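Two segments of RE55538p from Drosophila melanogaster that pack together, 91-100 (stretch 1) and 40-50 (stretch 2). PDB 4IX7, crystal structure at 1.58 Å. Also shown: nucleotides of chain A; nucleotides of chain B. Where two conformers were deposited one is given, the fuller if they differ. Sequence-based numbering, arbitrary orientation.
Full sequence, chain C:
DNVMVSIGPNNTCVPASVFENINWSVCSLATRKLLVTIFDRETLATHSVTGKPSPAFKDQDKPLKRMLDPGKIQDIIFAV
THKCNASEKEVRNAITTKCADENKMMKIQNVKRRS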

# COMPACT_ATOMS: atom_id res chain seq x y z
N VAL C 91 2.74 -3.70 8.24
CA VAL C 91 1.82 -4.43 9.10
C VAL C 91 0.44 -3.80 9.04
O VAL C 91 -0.56 -4.51 8.92
CB VAL C 91 2.32 -4.47 10.55
CG1 VAL C 91 1.37 -5.29 11.40
CG2 VAL C 91 3.71 -5.08 10.60
N ARG C 92 0.37 -2.48 9.12
CA ARG C 92 -0.92 -1.80 9.08
C ARG C 92 -1.66 -2.09 7.77
O ARG C 92 -2.88 -2.28 7.76
CB ARG C 92 -0.74 -0.29 9.30
CG ARG C 92 -0.43 0.05 10.75
CD ARG C 92 -0.13 1.53 10.95
NE ARG C 92 -0.17 1.86 12.37
CZ ARG C 92 -1.22 2.42 12.97
NH1 ARG C 92 -2.30 2.74 12.26
NH2 ARG C 92 -1.17 2.68 14.26
N ASN C 93 -0.91 -2.13 6.66
CA ASN C 93 -1.53 -2.44 5.38
C ASN C 93 -2.14 -3.84 5.38
O ASN C 93 -3.22 -4.06 4.84
CB ASN C 93 -0.57 -2.29 4.21
CG ASN C 93 -1.22 -2.62 2.89
OD1 ASN C 93 -0.87 -3.61 2.25
ND2 ASN C 93 -2.20 -1.80 2.50
N ALA C 94 -1.45 -4.79 6.01
CA ALA C 94 -2.01 -6.13 6.12
C ALA C 94 -3.30 -6.14 6.93
O ALA C 94 -4.23 -6.87 6.59
CB ALA C 94 -0.98 -7.08 6.71
N ILE C 95 -3.36 -5.34 8.00
CA ILE C 95 -4.58 -5.26 8.80
C ILE C 95 -5.73 -4.66 7.98
O ILE C 95 -6.85 -5.18 7.98
CB ILE C 95 -4.38 -4.44 10.08
CG1 ILE C 95 -3.24 -5.03 10.91
CG2 ILE C 95 -5.66 -4.43 10.89
CD1 ILE C 95 -2.81 -4.16 12.10
N THR C 96 -5.45 -3.58 7.25
CA THR C 96 -6.47 -2.96 6.39
C THR C 96 -7.05 -3.98 5.42
O THR C 96 -8.27 -4.07 5.24
CB THR C 96 -5.87 -1.77 5.59
OG1 THR C 96 -5.47 -0.72 6.50
CG2 THR C 96 -6.87 -1.23 4.58
N THR C 97 -6.18 -4.76 4.81
CA THR C 97 -6.61 -5.73 3.82
C THR C 97 -7.44 -6.83 4.47
O THR C 97 -8.49 -7.20 3.96
CB THR C 97 -5.41 -6.37 3.10
OG1 THR C 97 -4.57 -5.33 2.56
CG2 THR C 97 -5.91 -7.26 1.97
N LYS C 98 -7.00 -7.32 5.62
CA LYS C 98 -7.73 -8.39 6.30
C LYS C 98 -9.13 -7.92 6.73
O LYS C 98 -10.11 -8.68 6.62
CB LYS C 98 -6.93 -8.91 7.50
CG LYS C 98 -7.66 -9.98 8.32
CD LYS C 98 -8.14 -11.13 7.44
CE LYS C 98 -8.54 -12.33 8.28
NZ LYS C 98 -9.11 -13.46 7.46
N CYS C 99 -9.22 -6.69 7.23
CA CYS C 99 -10.52 -6.13 7.60
C CYS C 99 -11.44 -6.05 6.38
O CYS C 99 -12.62 -6.38 6.46
CB CYS C 99 -10.36 -4.73 8.21
SG CYS C 99 -9.68 -4.76 9.87
N ALA C 100 -10.89 -5.63 5.25
CA ALA C 100 -11.67 -5.56 4.01
C ALA C 100 -12.09 -6.95 3.55
O ALA C 100 -13.22 -7.14 3.09
CB ALA C 100 -10.87 -4.85 2.93
P DA A 7 -7.97 2.48 7.19
OP1 DA A 7 -8.46 2.70 8.57
OP2 DA A 7 -7.33 1.20 6.80
O5' DA A 7 -9.17 2.68 6.18
C5' DA A 7 -10.04 3.78 6.38
C4' DA A 7 -11.17 3.70 5.38
O4' DA A 7 -10.66 4.11 4.08
C3' DA A 7 -11.81 2.33 5.19
O3' DA A 7 -13.20 2.53 4.89
C2' DA A 7 -11.08 1.75 3.98
C1' DA A 7 -10.75 3.01 3.18
N9 DA A 7 -9.49 2.96 2.43
C8 DA A 7 -8.30 2.42 2.84
N7 DA A 7 -7.34 2.51 1.94
C5 DA A 7 -7.94 3.16 0.87
C6 DA A 7 -7.47 3.55 -0.40
N6 DA A 7 -6.21 3.34 -0.83
N1 DA A 7 -8.35 4.17 -1.22
C2 DA A 7 -9.61 4.38 -0.81
N3 DA A 7 -10.17 4.06 0.36
C4 DA A 7 -9.28 3.43 1.15
O5' DG B 1 -12.38 -21.92 9.44
C5' DG B 1 -12.80 -22.15 8.10
C4' DG B 1 -13.52 -20.93 7.56
O4' DG B 1 -14.66 -20.59 8.36
C3' DG B 1 -12.70 -19.65 7.61
O3' DG B 1 -11.90 -19.68 6.47
C2' DG B 1 -13.76 -18.57 7.50
C1' DG B 1 -14.89 -19.18 8.32
N9 DG B 1 -15.00 -18.74 9.70
C8 DG B 1 -14.23 -19.19 10.74
N7 DG B 1 -14.55 -18.65 11.89
C5 DG B 1 -15.60 -17.81 11.59
C6 DG B 1 -16.35 -16.97 12.45
O6 DG B 1 -16.21 -16.81 13.67
N1 DG B 1 -17.34 -16.27 11.77
C2 DG B 1 -17.57 -16.38 10.42
N2 DG B 1 -18.56 -15.63 9.95
N3 DG B 1 -16.87 -17.17 9.59
C4 DG B 1 -15.90 -17.85 10.25
P DA A 6 -1.23 4.46 6.69
OP1 DA A 6 -1.06 4.24 8.13
OP2 DA A 6 -0.57 3.59 5.69
O5' DA A 6 -2.79 4.41 6.33
C5' DA A 6 -3.67 5.12 7.17
C4' DA A 6 -5.09 4.94 6.67
O4' DA A 6 -5.18 5.47 5.32
C3' DA A 6 -5.61 3.51 6.58
O3' DA A 6 -6.99 3.70 6.81
C2' DA A 6 -5.29 3.14 5.12
C1' DA A 6 -5.61 4.47 4.42
N9 DA A 6 -4.93 4.73 3.16
C8 DA A 6 -3.66 4.39 2.77
N7 DA A 6 -3.35 4.82 1.57
C5 DA A 6 -4.48 5.52 1.15
C6 DA A 6 -4.81 6.21 -0.04
N6 DA A 6 -3.97 6.34 -1.06
N1 DA A 6 -6.05 6.76 -0.11
C2 DA A 6 -6.88 6.63 0.93
N3 DA A 6 -6.68 6.00 2.09
C4 DA A 6 -5.46 5.46 2.13
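Stretch 2 40-50: DRETLATHSVT

Stretch 2 crosses stretch 1 as a short helix followed by an extended segment. Residues 41-46 form the helix, with D40 at its N-cap: D40 OD1 accepts from T43 N at 2.8 Å and also from T43 OG1 at 2.6 Å. H47 is the first residue to leave helical phi/psi, and at H47 and S48 the backbone opens to phi/psi of -119/169° and -132/173°. V49 then returns to -64/-44°. Stretch 1 is helical throughout, part of a longer helix. The N-to-C directions of the two helices make an angle of 104°, so they cross nearly at right angles, with their axes 8.3 Å apart at closest approach. The whole contact buries 441 Å², and no hydrogen bond spans it.

V49 contributes the most surface. Its CA-to-CB bond points toward stretch 1, and its chi1 of 172° (t) accompanies a spread of the two methyls over one turn of the helix. V49 CG2 lies 3.5 Å from I95 CG2 and 3.6 Å from T96 OG1, while V49 CG1 approaches R92 NH1 at 3.5 Å, placing the methyl obliquely to the guanidinium. The nearest CA pair here, T96 CA to V49 CA, is 6.1 Å apart, leaving room for the valine side chain between the backbones.

At the helix crossing the fit is tighter. C99, which has the largest covered area in stretch 1, meets L44 with a CA-to-CA distance of only 4.9 Å. The backbones themselves come together: C99 CA makes a CA-H...O contact with L44 O at 3.5 Å, whereas C99 O and L44 O, 3.4 Å apart, are both acceptors and cannot bond to each other. The side chains meet more loosely, C99 SG lying 4.4 Å from L44 CD2. As stretch 2 leaves its helix, H47 O passes 3.8 Å from C99 CB; the imidazole leads away from stretch 1.

L44 also reaches K98, with L44 CD1 4.4 Å from K98 CE. Beyond it, K98 NZ stands 3.8 Å from R41 NH1, a close approach of like charges rather than an attraction. One face of the R41 guanidinium is covered by the guanine of DG1 in chain B, through C8.

The other end of the contact adjoins chain A. T96 OG1, beside V49, donates to OP2 of DA7 at 2.7 Å, and T50 holds OP1 of the same phosphate through T50 N at 2.8 Å and T50 OG1 at 2.6 Å. The two stretches thus share one phosphate group where V49 packs on the helix.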

# COMPACT_ATOMS: atom_id res chain seq x y z
N ASP C 40 -12.80 -11.45 16.86
CA ASP C 40 -13.74 -12.28 16.11
C ASP C 40 -13.94 -11.71 14.70
O ASP C 40 -13.64 -10.54 14.44
CB ASP C 40 -15.06 -12.53 16.86
CG ASP C 40 -15.79 -11.26 17.23
OD1 ASP C 40 -15.88 -10.33 16.40
OD2 ASP C 40 -16.33 -11.20 18.36
N ARG C 41 -14.41 -12.55 13.77
CA ARG C 41 -14.51 -12.13 12.38
C ARG C 41 -15.48 -10.97 12.22
O ARG C 41 -15.28 -10.10 11.38
CB ARG C 41 -14.95 -13.28 11.46
CG ARG C 41 -14.09 -14.52 11.54
CD ARG C 41 -12.63 -14.26 11.26
NE ARG C 41 -11.89 -15.52 11.38
CZ ARG C 41 -11.45 -16.24 10.36
NH1 ARG C 41 -11.61 -15.82 9.11
NH2 ARG C 41 -10.80 -17.37 10.59
N GLU C 42 -16.54 -10.96 13.03
CA GLU C 42 -17.53 -9.88 12.95
C GLU C 42 -16.90 -8.53 13.28
O GLU C 42 -17.20 -7.53 12.63
CB GLU C 42 -18.73 -10.15 13.86
CG GLU C 42 -19.93 -9.23 13.61
CD GLU C 42 -19.97 -8.01 14.53
OE1 GLU C 42 -20.83 -7.13 14.31
OE2 GLU C 42 -19.15 -7.93 15.47
N THR C 43 -16.04 -8.50 14.29
CA THR C 43 -15.31 -7.28 14.63
C THR C 43 -14.43 -6.81 13.47
O THR C 43 -14.42 -5.62 13.11
CB THR C 43 -14.45 -7.49 15.89
OG1 THR C 43 -15.29 -7.83 16.99
CG2 THR C 43 -13.69 -6.23 16.23
N LEU C 44 -13.69 -7.74 12.87
CA LEU C 44 -12.83 -7.42 11.74
C LEU C 44 -13.65 -6.91 10.56
O LEU C 44 -13.20 -6.04 9.80
CB LEU C 44 -12.03 -8.65 11.31
CG LEU C 44 -11.06 -9.19 12.37
CD1 LEU C 44 -10.39 -10.46 11.86
CD2 LEU C 44 -10.01 -8.14 12.70
N ALA C 45 -14.85 -7.46 10.40
CA ALA C 45 -15.67 -7.11 9.24
C ALA C 45 -16.33 -5.75 9.38
O ALA C 45 -16.72 -5.13 8.39
CB ALA C 45 -16.71 -8.18 9.02
N THR C 46 -16.45 -5.26 10.61
CA THR C 46 -17.18 -4.02 10.87
C THR C 46 -16.32 -2.87 11.36
O THR C 46 -16.82 -1.77 11.57
CB THR C 46 -18.29 -4.23 11.92
OG1 THR C 46 -17.71 -4.75 13.14
CG2 THR C 46 -19.33 -5.20 11.41
N HIS C 47 -15.03 -3.12 11.56
CA HIS C 47 -14.10 -2.11 12.05
C HIS C 47 -13.00 -1.86 11.02
O HIS C 47 -12.87 -2.61 10.05
CB HIS C 47 -13.47 -2.55 13.37
CG HIS C 47 -14.42 -2.50 14.53
ND1 HIS C 47 -15.59 -3.23 14.58
CD2 HIS C 47 -14.37 -1.79 15.69
CE1 HIS C 47 -16.21 -2.98 15.72
NE2 HIS C 47 -15.50 -2.11 16.41
N SER C 48 -12.23 -0.81 11.25
CA SER C 48 -11.08 -0.49 10.43
C SER C 48 -9.86 -0.18 11.30
O SER C 48 -9.96 -0.07 12.53
CB SER C 48 -11.38 0.71 9.52
OG SER C 48 -11.63 1.87 10.31
N VAL C 49 -8.71 -0.01 10.67
CA VAL C 49 -7.50 0.32 11.41
C VAL C 49 -7.62 1.68 12.09
O VAL C 49 -7.25 1.82 13.26
CB VAL C 49 -6.26 0.30 10.50
CG1 VAL C 49 -5.04 0.83 11.24
CG2 VAL C 49 -6.01 -1.11 10.01
N THR C 50 -8.15 2.67 11.37
CA THR C 50 -8.14 4.05 11.85
C THR C 50 -9.49 4.60 12.31
O THR C 50 -9.53 5.61 13.02
CB THR C 50 -7.62 5.03 10.78
OG1 THR C 50 -8.55 5.09 9.68
CG2 THR C 50 -6.24 4.61 10.27